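Local structure of peptidase M16 domain protein (Alicyclobacillus acidocaldarius subsp. acidocaldarius DSM 446, 4XEA) at residues Tyr149-Leu153 with Gly314-Val318; Arg252-Lys258 with Asn414-Val420; Ala274-Leu278 with Arg405-Leu410; Ser292-Leu298 with Val327-Arg331. The protein is a putative metallopeptidase of family M16 that probably hydrolyses peptide bonds at a metal-dependent site, occupied by nickel in this crystal. Residues are numbered along the deposited sequence.

Contact 1 (Tyr149-Leu153 with Gly314-Val318)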
loop_
_atom_site.group_PDB
_atom_site.type_symbol
_atom_site.label_atom_id
_atom_site.label_comp_id
_atom_site.label_asym_id
_atom_site.label_seq_id
_atom_site.Cartn_x
_atom_site.Cartn_y
_atom_site.Cartn_z
ATOM N N TYR A 149 13.689 10.685 11.123
ATOM C CA TYR A 149 12.998 9.971 12.199
ATOM C C TYR A 149 13.958 9.640 13.335
ATOM O O TYR A 149 13.682 9.947 14.502
ATOM C CB TYR A 149 12.376 8.704 11.614
ATOM C CG TYR A 149 11.720 7.807 12.603
ATOM C CD1 TYR A 149 12.295 6.583 12.930
ATOM C CD2 TYR A 149 10.559 8.164 13.225
ATOM C CE1 TYR A 149 11.701 5.726 13.837
ATOM C CE2 TYR A 149 9.948 7.305 14.168
ATOM C CZ TYR A 149 10.525 6.103 14.460
ATOM O OH TYR A 149 9.948 5.238 15.362
HETATM N N MSE A 150 15.111 9.062 13.006
HETATM C CA MSE A 150 16.039 8.661 14.071
HETATM C C MSE A 150 16.643 9.888 14.773
HETATM O O MSE A 150 16.868 9.836 15.974
HETATM C CB MSE A 150 17.124 7.671 13.586
HETATM C CG MSE A 150 16.583 6.208 13.329
HETATM SE SE MSE A 150 15.471 5.393 14.717
HETATM C CE MSE A 150 16.620 5.840 16.253
ATOM N N GLU A 151 16.821 10.991 14.048
ATOM C CA GLU A 151 17.329 12.245 14.669
ATOM C C GLU A 151 16.314 12.772 15.717
ATOM O O GLU A 151 16.687 13.136 16.809
ATOM C CB GLU A 151 17.641 13.320 13.619
ATOM C CG GLU A 151 18.883 13.069 12.770
ATOM C CD GLU A 151 20.160 12.828 13.601
ATOM O OE1 GLU A 151 20.264 13.337 14.751
ATOM O OE2 GLU A 151 21.050 12.112 13.082
ATOM N N LEU A 152 15.036 12.721 15.377
ATOM C CA LEU A 152 13.957 13.101 16.308
ATOM C C LEU A 152 14.007 12.251 17.586
ATOM O O LEU A 152 14.092 12.790 18.721
ATOM C CB LEU A 152 12.623 12.991 15.563
ATOM C CG LEU A 152 11.281 13.319 16.234
ATOM C CD1 LEU A 152 10.974 12.292 17.278
ATOM C CD2 LEU A 152 11.305 14.681 16.779
ATOM N N LEU A 153 14.052 10.928 17.426
ATOM C CA LEU A 153 14.135 10.035 18.581
ATOM C C LEU A 153 15.359 10.257 19.442
ATOM O O LEU A 153 15.263 10.217 20.722
ATOM C CB LEU A 153 14.031 8.561 18.163
ATOM C CG LEU A 153 12.690 8.080 17.577
ATOM C CD1 LEU A 153 12.691 6.538 17.270
ATOM C CD2 LEU A 153 11.545 8.363 18.541
ATOM N N GLY A 314 5.820 6.438 24.619
ATOM C CA GLY A 314 4.942 6.834 23.533
ATOM C C GLY A 314 5.308 8.197 22.974
ATOM O O GLY A 314 5.905 9.035 23.675
ATOM N N TYR A 315 4.916 8.437 21.722
ATOM C CA TYR A 315 5.131 9.768 21.105
ATOM C C TYR A 315 4.195 10.055 19.943
ATOM O O TYR A 315 3.656 9.124 19.323
ATOM C CB TYR A 315 6.564 9.901 20.601
ATOM C CG TYR A 315 7.022 8.824 19.657
ATOM C CD1 TYR A 315 6.748 8.891 18.275
ATOM C CD2 TYR A 315 7.705 7.702 20.122
ATOM C CE1 TYR A 315 7.128 7.866 17.414
ATOM C CE2 TYR A 315 8.113 6.712 19.253
ATOM C CZ TYR A 315 7.811 6.790 17.916
ATOM O OH TYR A 315 8.196 5.794 17.066
ATOM N N THR A 316 4.021 11.357 19.674
ATOM C CA THR A 316 3.355 11.858 18.464
ATOM C C THR A 316 4.420 12.403 17.505
ATOM O O THR A 316 5.425 13.016 17.967
ATOM C CB THR A 316 2.380 13.003 18.859
ATOM O OG1 THR A 316 1.435 12.509 19.809
ATOM C CG2 THR A 316 1.691 13.601 17.660
ATOM N N LEU A 317 4.227 12.151 16.195
ATOM C CA LEU A 317 5.012 12.734 15.114
ATOM C C LEU A 317 4.136 13.354 14.038
ATOM O O LEU A 317 3.155 12.724 13.573
ATOM C CB LEU A 317 5.779 11.646 14.387
ATOM C CG LEU A 317 6.859 10.907 15.136
ATOM C CD1 LEU A 317 7.546 9.967 14.082
ATOM C CD2 LEU A 317 7.850 11.903 15.771
ATOM N N VAL A 318 4.502 14.551 13.597
ATOM C CA VAL A 318 3.793 15.233 12.529
ATOM C C VAL A 318 4.815 15.843 11.598
ATOM O O VAL A 318 5.804 16.432 12.055
ATOM C CB VAL A 318 2.907 16.383 13.081
ATOM C CG1 VAL A 318 2.155 17.119 11.940
ATOM C CG2 VAL A 318 1.919 15.852 14.125
#

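Contact 2 (Arg252-Lys258 with Asn414-Val420)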
loop_
_atom_site.group_PDB
_atom_site.type_symbol
_atom_site.label_atom_id
_atom_site.label_comp_id
_atom_site.label_asym_id
_atom_site.label_seq_id
_atom_site.Cartn_x
_atom_site.Cartn_y
_atom_site.Cartn_z
ATOM N N ARG A 252 12.712 18.542 4.934
ATOM C CA ARG A 252 11.696 17.754 5.653
ATOM C C ARG A 252 11.643 18.234 7.087
ATOM O O ARG A 252 12.686 18.532 7.666
ATOM C CB ARG A 252 12.016 16.252 5.682
ATOM C CG ARG A 252 11.885 15.538 4.340
ATOM C CD ARG A 252 13.201 15.551 3.605
ATOM N NE ARG A 252 13.136 14.941 2.262
ATOM C CZ ARG A 252 13.048 13.630 2.043
ATOM N NH1 ARG A 252 12.982 12.766 3.066
ATOM N NH2 ARG A 252 13.005 13.178 0.797
ATOM N N LEU A 253 10.438 18.308 7.642
ATOM C CA LEU A 253 10.231 18.754 9.022
ATOM C C LEU A 253 9.545 17.631 9.766
ATOM O O LEU A 253 8.608 17.059 9.222
ATOM C CB LEU A 253 9.286 19.954 9.059
ATOM C CG LEU A 253 9.068 20.507 10.495
ATOM C CD1 LEU A 253 10.292 21.327 10.886
ATOM C CD2 LEU A 253 7.815 21.368 10.655
ATOM N N LEU A 254 9.978 17.360 11.003
ATOM C CA LEU A 254 9.278 16.474 11.910
ATOM C C LEU A 254 9.161 17.210 13.228
ATOM O O LEU A 254 10.164 17.720 13.734
ATOM C CB LEU A 254 10.060 15.187 12.147
ATOM C CG LEU A 254 9.981 13.990 11.219
ATOM C CD1 LEU A 254 10.744 12.886 11.955
ATOM C CD2 LEU A 254 8.551 13.556 10.924
ATOM N N VAL A 255 7.934 17.300 13.749
ATOM C CA VAL A 255 7.680 17.790 15.067
ATOM C C VAL A 255 7.112 16.623 15.883
ATOM O O VAL A 255 6.191 15.900 15.411
ATOM C CB VAL A 255 6.672 18.942 15.075
ATOM C CG1 VAL A 255 6.551 19.513 16.519
ATOM C CG2 VAL A 255 7.079 20.054 14.080
ATOM N N GLY A 256 7.679 16.409 17.067
ATOM C CA GLY A 256 7.233 15.367 17.937
ATOM C C GLY A 256 6.957 15.791 19.359
ATOM O O GLY A 256 7.462 16.799 19.828
ATOM N N TRP A 257 6.120 15.003 20.036
ATOM C CA TRP A 257 5.804 15.196 21.453
ATOM C C TRP A 257 5.992 13.886 22.182
ATOM O O TRP A 257 5.563 12.840 21.728
ATOM C CB TRP A 257 4.381 15.690 21.643
ATOM C CG TRP A 257 4.168 17.084 21.117
ATOM C CD1 TRP A 257 4.230 18.243 21.817
ATOM C CD2 TRP A 257 3.815 17.438 19.773
ATOM N NE1 TRP A 257 3.907 19.317 20.998
ATOM C CE2 TRP A 257 3.696 18.848 19.728
ATOM C CE3 TRP A 257 3.595 16.697 18.604
ATOM C CZ2 TRP A 257 3.373 19.538 18.542
ATOM C CZ3 TRP A 257 3.300 17.364 17.430
ATOM C CH2 TRP A 257 3.183 18.779 17.404
ATOM N N LYS A 258 6.640 13.980 23.333
ATOM C CA LYS A 258 7.066 12.840 24.118
ATOM C C LYS A 258 6.030 12.571 25.233
ATOM O O LYS A 258 5.822 13.442 26.083
ATOM C CB LYS A 258 8.378 13.263 24.797
ATOM C CG LYS A 258 9.154 12.159 25.523
ATOM C CD LYS A 258 10.419 12.732 26.116
ATOM C CE LYS A 258 11.277 11.630 26.604
ATOM N NZ LYS A 258 12.487 12.127 27.208
ATOM N N ASN A 414 7.392 19.389 26.065
ATOM C CA ASN A 414 7.748 18.009 25.700
ATOM C C ASN A 414 7.909 17.819 24.191
ATOM O O ASN A 414 7.795 16.688 23.671
ATOM C CB ASN A 414 6.734 16.987 26.287
ATOM C CG ASN A 414 5.346 17.106 25.639
ATOM O OD1 ASN A 414 4.941 18.207 25.258
ATOM N ND2 ASN A 414 4.582 15.980 25.577
HETATM N N MSE A 415 8.188 18.915 23.501
HETATM C CA MSE A 415 8.139 18.981 22.059
HETATM C C MSE A 415 9.545 19.072 21.485
HETATM O O MSE A 415 10.396 19.688 22.058
HETATM C CB MSE A 415 7.305 20.196 21.605
HETATM C CG MSE A 415 7.165 20.357 20.134
HETATM SE SE MSE A 415 6.259 21.952 19.561
HETATM C CE MSE A 415 7.463 23.352 20.270
ATOM N N VAL A 416 9.756 18.406 20.342
ATOM C CA VAL A 416 11.011 18.431 19.620
ATOM C C VAL A 416 10.662 18.871 18.217
ATOM O O VAL A 416 9.673 18.379 17.611
ATOM C CB VAL A 416 11.686 17.038 19.533
ATOM C CG1 VAL A 416 12.980 17.135 18.715
ATOM C CG2 VAL A 416 11.951 16.517 20.916
ATOM N N VAL A 417 11.410 19.819 17.697
ATOM C CA VAL A 417 11.199 20.267 16.307
ATOM C C VAL A 417 12.487 19.956 15.570
ATOM O O VAL A 417 13.545 20.473 15.964
ATOM C CB VAL A 417 10.907 21.774 16.175
ATOM C CG1 VAL A 417 10.543 22.184 14.723
ATOM C CG2 VAL A 417 9.806 22.223 17.101
ATOM N N SER A 418 12.418 19.161 14.496
ATOM C CA SER A 418 13.637 18.778 13.795
ATOM C C SER A 418 13.493 18.807 12.275
ATOM O O SER A 418 12.426 18.481 11.746
ATOM C CB SER A 418 14.098 17.408 14.280
ATOM O OG SER A 418 13.263 16.404 13.759
ATOM N N ALA A 419 14.574 19.166 11.581
ATOM C CA ALA A 419 14.544 19.372 10.143
ATOM C C ALA A 419 15.759 18.714 9.480
ATOM O O ALA A 419 16.855 18.605 10.058
ATOM C CB ALA A 419 14.513 20.891 9.810
ATOM N N VAL A 420 15.546 18.276 8.249
ATOM C CA VAL A 420 16.628 17.806 7.391
ATOM C C VAL A 420 16.603 18.750 6.232
ATOM O O VAL A 420 15.536 18.962 5.653
ATOM C CB VAL A 420 16.390 16.357 6.890
ATOM C CG1 VAL A 420 17.540 15.912 5.991
ATOM C CG2 VAL A 420 16.244 15.431 8.074
#

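Contact 3 (Ala274-Leu278 with Arg405-Leu410)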
loop_
_atom_site.group_PDB
_atom_site.type_symbol
_atom_site.label_atom_id
_atom_site.label_comp_id
_atom_site.label_asym_id
_atom_site.label_seq_id
_atom_site.Cartn_x
_atom_site.Cartn_y
_atom_site.Cartn_z
ATOM N N ALA A 274 -8.046 7.679 21.087
ATOM C CA ALA A 274 -8.256 9.087 21.293
ATOM C C ALA A 274 -7.268 9.950 20.467
ATOM O O ALA A 274 -7.661 10.962 19.904
ATOM C CB ALA A 274 -8.151 9.427 22.773
HETATM N N MSE A 275 -6.009 9.555 20.393
HETATM C CA MSE A 275 -5.053 10.307 19.584
HETATM C C MSE A 275 -5.360 10.195 18.073
HETATM O O MSE A 275 -5.110 11.133 17.304
HETATM C CB MSE A 275 -3.622 9.858 19.877
HETATM C CG MSE A 275 -3.094 10.294 21.225
HETATM SE SE MSE A 275 -3.148 12.190 21.478
HETATM C CE MSE A 275 -1.790 12.681 20.128
ATOM N N THR A 276 -5.872 9.053 17.632
ATOM C CA THR A 276 -6.140 8.881 16.201
ATOM C C THR A 276 -7.172 9.954 15.811
ATOM O O THR A 276 -6.995 10.646 14.789
ATOM C CB THR A 276 -6.621 7.445 15.884
ATOM O OG1 THR A 276 -5.592 6.527 16.277
ATOM C CG2 THR A 276 -6.919 7.231 14.414
ATOM N N ILE A 277 -8.211 10.112 16.646
ATOM C CA ILE A 277 -9.265 11.088 16.376
ATOM C C ILE A 277 -8.714 12.499 16.441
ATOM O O ILE A 277 -8.932 13.286 15.522
ATOM C CB ILE A 277 -10.468 10.965 17.340
ATOM C CG1 ILE A 277 -11.143 9.610 17.179
ATOM C CG2 ILE A 277 -11.477 12.088 17.059
ATOM C CD1 ILE A 277 -11.874 9.123 18.439
ATOM N N LEU A 278 -7.965 12.790 17.508
ATOM C CA LEU A 278 -7.412 14.134 17.724
ATOM C C LEU A 278 -6.464 14.608 16.628
ATOM O O LEU A 278 -6.570 15.740 16.162
ATOM C CB LEU A 278 -6.732 14.206 19.095
ATOM C CG LEU A 278 -6.313 15.562 19.639
ATOM C CD1 LEU A 278 -7.453 16.559 19.621
ATOM C CD2 LEU A 278 -5.742 15.414 21.054
ATOM N N ARG A 405 -6.815 15.239 26.834
ATOM C CA ARG A 405 -5.686 14.536 26.172
ATOM C C ARG A 405 -4.732 15.554 25.516
ATOM O O ARG A 405 -3.514 15.447 25.658
ATOM C CB ARG A 405 -6.232 13.553 25.123
ATOM C CG ARG A 405 -5.178 12.845 24.256
ATOM C CD ARG A 405 -4.711 11.566 24.928
ATOM N NE ARG A 405 -3.739 11.675 26.034
ATOM C CZ ARG A 405 -2.424 11.489 25.909
ATOM N NH1 ARG A 405 -1.640 11.488 26.971
ATOM N NH2 ARG A 405 -1.875 11.304 24.714
ATOM N N PHE A 406 -5.300 16.524 24.800
ATOM C CA PHE A 406 -4.550 17.603 24.173
ATOM C C PHE A 406 -3.680 18.360 25.205
ATOM O O PHE A 406 -2.474 18.554 25.014
ATOM C CB PHE A 406 -5.511 18.566 23.438
ATOM C CG PHE A 406 -4.802 19.681 22.725
ATOM C CD1 PHE A 406 -4.354 20.795 23.421
ATOM C CD2 PHE A 406 -4.518 19.595 21.365
ATOM C CE1 PHE A 406 -3.629 21.814 22.768
ATOM C CE2 PHE A 406 -3.815 20.597 20.716
ATOM C CZ PHE A 406 -3.371 21.721 21.422
ATOM N N GLN A 407 -4.305 18.759 26.319
ATOM C CA GLN A 407 -3.633 19.538 27.377
ATOM C C GLN A 407 -2.492 18.786 28.072
ATOM O O GLN A 407 -1.463 19.381 28.421
ATOM C CB GLN A 407 -4.678 19.999 28.408
ATOM C CG GLN A 407 -5.714 20.981 27.843
ATOM C CD GLN A 407 -5.147 22.358 27.566
ATOM O OE1 GLN A 407 -4.164 22.770 28.185
ATOM N NE2 GLN A 407 -5.778 23.090 26.648
ATOM N N GLU A 408 -2.692 17.483 28.258
ATOM C CA GLU A 408 -1.731 16.547 28.844
ATOM C C GLU A 408 -0.476 16.352 27.988
ATOM O O GLU A 408 0.636 16.154 28.489
ATOM C CB GLU A 408 -2.363 15.136 28.887
ATOM C CG GLU A 408 -2.914 14.717 30.155
ATOM C CD GLU A 408 -3.700 13.391 30.070
ATOM O OE1 GLU A 408 -3.932 12.795 28.968
ATOM O OE2 GLU A 408 -4.098 12.947 31.158
ATOM N N HIS A 409 -0.689 16.248 26.696
ATOM C CA HIS A 409 0.304 15.712 25.834
ATOM C C HIS A 409 0.846 16.654 24.747
ATOM O O HIS A 409 2.034 16.618 24.465
ATOM C CB HIS A 409 -0.248 14.468 25.154
ATOM C CG HIS A 409 0.739 13.825 24.233
ATOM N ND1 HIS A 409 1.976 13.423 24.650
ATOM C CD2 HIS A 409 0.675 13.531 22.912
ATOM C CE1 HIS A 409 2.638 12.900 23.632
ATOM N NE2 HIS A 409 1.868 12.946 22.565
ATOM N N LEU A 410 -0.010 17.409 24.069
ATOM C CA LEU A 410 0.490 18.262 23.004
ATOM C C LEU A 410 0.858 19.633 23.589
ATOM O O LEU A 410 0.106 20.600 23.427
ATOM C CB LEU A 410 -0.520 18.356 21.845
ATOM C CG LEU A 410 -0.837 16.992 21.179
ATOM C CD1 LEU A 410 -1.834 17.148 20.075
ATOM C CD2 LEU A 410 0.408 16.273 20.674
#

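Contact 4 (Ser292-Leu298 with Val327-Arg331)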
loop_
_atom_site.group_PDB
_atom_site.type_symbol
_atom_site.label_atom_id
_atom_site.label_comp_id
_atom_site.label_asym_id
_atom_site.label_seq_id
_atom_site.Cartn_x
_atom_site.Cartn_y
_atom_site.Cartn_z
ATOM N N SER A 292 -5.234 24.743 4.309
ATOM C CA SER A 292 -4.583 26.052 4.264
ATOM C C SER A 292 -3.067 25.901 4.023
ATOM O O SER A 292 -2.479 26.661 3.247
ATOM C CB SER A 292 -4.862 26.831 5.560
ATOM O OG SER A 292 -3.974 27.934 5.704
ATOM N N LEU A 293 -2.443 24.917 4.666
ATOM C CA LEU A 293 -1.018 24.662 4.458
ATOM C C LEU A 293 -0.743 24.204 3.039
ATOM O O LEU A 293 0.254 24.592 2.447
ATOM C CB LEU A 293 -0.500 23.585 5.405
ATOM C CG LEU A 293 -0.394 23.928 6.890
ATOM C CD1 LEU A 293 0.016 22.695 7.658
ATOM C CD2 LEU A 293 0.585 25.087 7.144
ATOM N N LEU A 294 -1.619 23.357 2.504
ATOM C CA LEU A 294 -1.462 22.838 1.145
ATOM C C LEU A 294 -1.635 23.970 0.111
ATOM O O LEU A 294 -0.821 24.124 -0.815
ATOM C CB LEU A 294 -2.494 21.737 0.901
ATOM C CG LEU A 294 -2.395 20.875 -0.356
ATOM C CD1 LEU A 294 -1.103 20.066 -0.372
ATOM C CD2 LEU A 294 -3.612 19.948 -0.428
ATOM N N ASP A 295 -2.693 24.763 0.293
ATOM C CA ASP A 295 -2.994 25.908 -0.580
ATOM C C ASP A 295 -1.833 26.892 -0.627
ATOM O O ASP A 295 -1.581 27.528 -1.643
ATOM C CB ASP A 295 -4.259 26.630 -0.091
ATOM C CG ASP A 295 -5.547 25.928 -0.515
ATOM O OD1 ASP A 295 -5.505 24.740 -0.900
ATOM O OD2 ASP A 295 -6.612 26.578 -0.468
ATOM N N GLU A 296 -1.124 26.998 0.485
ATOM C CA GLU A 296 0.024 27.884 0.615
ATOM C C GLU A 296 1.349 27.210 0.202
ATOM O O GLU A 296 2.409 27.825 0.301
ATOM C CB GLU A 296 0.087 28.345 2.071
ATOM C CG GLU A 296 0.956 29.533 2.359
ATOM C CD GLU A 296 0.590 30.157 3.689
ATOM O OE1 GLU A 296 -0.554 30.648 3.784
ATOM O OE2 GLU A 296 1.416 30.141 4.640
ATOM N N GLY A 297 1.295 25.956 -0.252
ATOM C CA GLY A 297 2.495 25.228 -0.672
ATOM C C GLY A 297 3.499 24.925 0.434
ATOM O O GLY A 297 4.662 24.656 0.153
ATOM N N LEU A 298 3.051 24.939 1.694
ATOM C CA LEU A 298 3.919 24.649 2.843
ATOM C C LEU A 298 4.089 23.141 3.113
ATOM O O LEU A 298 5.045 22.750 3.784
ATOM C CB LEU A 298 3.406 25.370 4.110
ATOM C CG LEU A 298 3.494 26.898 4.176
ATOM C CD1 LEU A 298 2.838 27.455 5.445
ATOM C CD2 LEU A 298 4.945 27.345 4.099
ATOM N N VAL A 327 8.717 28.180 8.460
ATOM C CA VAL A 327 7.369 28.717 8.367
ATOM C C VAL A 327 6.366 27.660 8.830
ATOM O O VAL A 327 5.444 27.963 9.593
ATOM C CB VAL A 327 7.025 29.186 6.936
ATOM C CG1 VAL A 327 5.619 29.787 6.911
ATOM C CG2 VAL A 327 8.054 30.237 6.418
ATOM N N LEU A 328 6.554 26.426 8.362
ATOM C CA LEU A 328 5.656 25.310 8.702
ATOM C C LEU A 328 5.703 25.039 10.179
ATOM O O LEU A 328 4.658 24.859 10.801
ATOM C CB LEU A 328 6.003 24.021 7.928
ATOM C CG LEU A 328 5.192 22.747 8.285
ATOM C CD1 LEU A 328 3.693 22.973 8.149
ATOM C CD2 LEU A 328 5.643 21.549 7.461
ATOM N N ALA A 329 6.903 25.001 10.750
ATOM C CA ALA A 329 7.035 24.819 12.193
ATOM C C ALA A 329 6.310 25.908 12.965
ATOM O O ALA A 329 5.683 25.619 13.993
ATOM C CB ALA A 329 8.488 24.757 12.601
ATOM N N GLU A 330 6.400 27.155 12.507
ATOM C CA GLU A 330 5.707 28.251 13.193
ATOM C C GLU A 330 4.193 28.088 13.118
ATOM O O GLU A 330 3.493 28.337 14.101
ATOM C CB GLU A 330 6.101 29.621 12.625
ATOM C CG GLU A 330 5.248 30.786 13.192
ATOM C CD GLU A 330 3.980 31.127 12.341
ATOM O OE1 GLU A 330 4.107 31.267 11.097
ATOM O OE2 GLU A 330 2.866 31.295 12.909
ATOM N N ARG A 331 3.690 27.685 11.944
ATOM C CA ARG A 331 2.244 27.552 11.731
ATOM C C ARG A 331 1.663 26.449 12.605
ATOM O O ARG A 331 0.553 26.583 13.144
ATOM C CB ARG A 331 1.931 27.268 10.253
ATOM C CG ARG A 331 2.098 28.483 9.324
ATOM C CD ARG A 331 0.920 29.457 9.447
ATOM N NE ARG A 331 -0.358 28.841 9.075
ATOM C CZ ARG A 331 -0.812 28.717 7.824
ATOM N NH1 ARG A 331 -0.107 29.161 6.773
ATOM N NH2 ARG A 331 -1.997 28.143 7.617
#

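Contact 1 (Tyr149-Leu153 with Gly314-Val318)
Leu-153 lays its CD2 methyl over one face of the Tyr-315 ring, a CH-pi contact with CD2 4.2 Å from the ring centroid and 21° off the normal. One turn earlier on the same helix, Tyr-149 starts out sideways to the strand, yet its t rotamer carries the phenol across. Its OH lies 2.5 Å from OH of Tyr-315, a short hydrogen bond in which either hydroxyl could be the donor. The edge of the Tyr-149 ring rests on Leu-317, CE2 to CD1 at 3.6 Å, and Leu-152 adds its CD1 at 3.5 Å from CD2 of Leu-317. Tyr-315 and Leu-317, two apart on the strand, both point toward the helix, whereas Thr-316 faces the opposite side of the sheet. Helix 144-156, which follows the metal ligand Glu-136 in the chain, thus packs at 137° and 11.3 Å between the segment axes against strand 314-321; Leu-152 also touches Leu-254 of the adjacent strand. This is the helix-on-sheet layering of an alpha+beta fold. Chemically the contact is an apolar interface of leucines and ring carbons, with one short OH-to-OH bond that gives each hydroxyl a polar partner amid the apolar packing.

Contact 2 (Arg252-Lys258 with Asn414-Val420)
A side-chain amide finishes this strand pair: ND2 of Asn-414 donates to O of Lys-258 at 2.9 Å, where a backbone NH would be expected, while N of Lys-258 donates to O of Asn-414 at 3.0 Å. The same ND2 also donates to O of His-409, at the end of the preceding helix. Farther along, regular antiparallel pairing takes over. Arg-252 with Val-420, Leu-254 with Ser-418 and Gly-256 with Val-416 are hydrogen-bonded pairs, each closed by two N-to-O bonds of 2.8-2.9 Å. The non-hydrogen-bonded pairs between them put Leu-253, Val-255, Trp-257, Met-415, Val-417 and Ala-419 on one face. There CG of Met-415, a selenomethionine, sits over the five-membered ring of Trp-257, 3.9 Å from its centroid, with SE oblique at 4.5 Å in a Met-aromatic contact. Helix 325-342 covers this face; helix 144-156 covers the other, touching Arg-252, Val-416 and Val-420, and Asp-145 forms a salt bridge with Arg-252. The two strands are inner members of a five-stranded mixed sheet with helices packed on both faces, as in the alpha+beta domains of M16 peptidases.

Contact 3 (Ala274-Leu278 with Arg405-Leu410)
Two helices meet almost at right angles in this buried, largely apolar contact, the middle of helix 265-283 against the C-terminal end of helix 399-409, their segment axes 97° and 11.5 Å apart. Met-275, a selenomethionine, bends through three m rotamers so that SE lies 3.5 Å from CG of Arg-405, and its CE reaches CD2 of His-409 at 3.8 Å and CD2 of Leu-410 at 4.2 Å. From the next turn, CD2 of Leu-278 packs 4.0 Å from CB of Phe-406 and 4.4 Å from CD1 of Leu-410. Both helices belong to the helical layer over the Trp-257 face of the five-stranded sheet, as expected for the alpha+beta architecture of an M16 domain: Met-275 touches Thr-316 and Leu-410 rests on Trp-257. SE of Met-275 also lies at the guanidinium edge of Arg-405, whose NE is 3.1 Å from OE1 of Glu-408 in a salt bridge and whose NH2 pairs with Glu-259. NE2 of His-409 is hydrogen-bonded to Thr-316 of the sheet.

Contact 4 (Ser292-Leu298 with Val327-Arg331)
Arg-331 grips the end of a helix through two nitrogens of its guanidinium, each partner near the plane: NH1 forms a salt bridge with OE2 of Glu-296 at 2.8 Å, and NH2 donates a hydrogen bond to OG of Ser-292, also at 2.8 Å. Ser-292 lies in the last turn of helix 288-295 and Glu-296 just beyond its end, where the helix closes in a Schellman motif. Gly-297, at positive phi, gives its N to O of Leu-294 at 2.9 Å, and N of Leu-298 reaches back to O of Leu-293 at 2.9 Å. The turn places Leu-298 opposite Leu-328 of helix 325-342, with their CA atoms 6.1 Å apart. Three m rotamers in succession fold the arginine so that its head lies against apolar groups. CD2 of Leu-293 covers one guanidinium face, 3.9 Å from CZ of Arg-331. CD1 of Leu-298 approaches NH1 of Arg-331 to 3.7 Å. These polar bonds thus sit beside a leucine cluster, which Leu-328 extends to Leu-253 on the five-stranded sheet. Within that cluster CD1 of Leu-293 meets CD1 of Leu-328 at 3.7 Å, and at its margin CD2 of Leu-298 touches CG1 of Val-327 at 3.8 Å.

From the N terminus, 149-153 opens contact 1; then 252-258, 274-278 and 292-298 open contacts 2, 3 and 4 in turn. Strand 314-318 closes contact 1 first, so contact 1 crosses the other three. Those close in reverse order, at 327-331, 405-410 and 414-420: contact 4 lies within contact 3, and contact 3 within contact 2. Contacts 1 and 2 share the five-stranded sheet, where Val-318 N and Val-255 O of neighbouring strands are 2.8 Å apart. Contact 3 joins two helices of the layer over that sheet, touching it at Thr-316 and Trp-257; contact 4 adds a peripheral helix end. Helix 144-156, in contact 1, lies on the sheet face opposite the helices of contact 3.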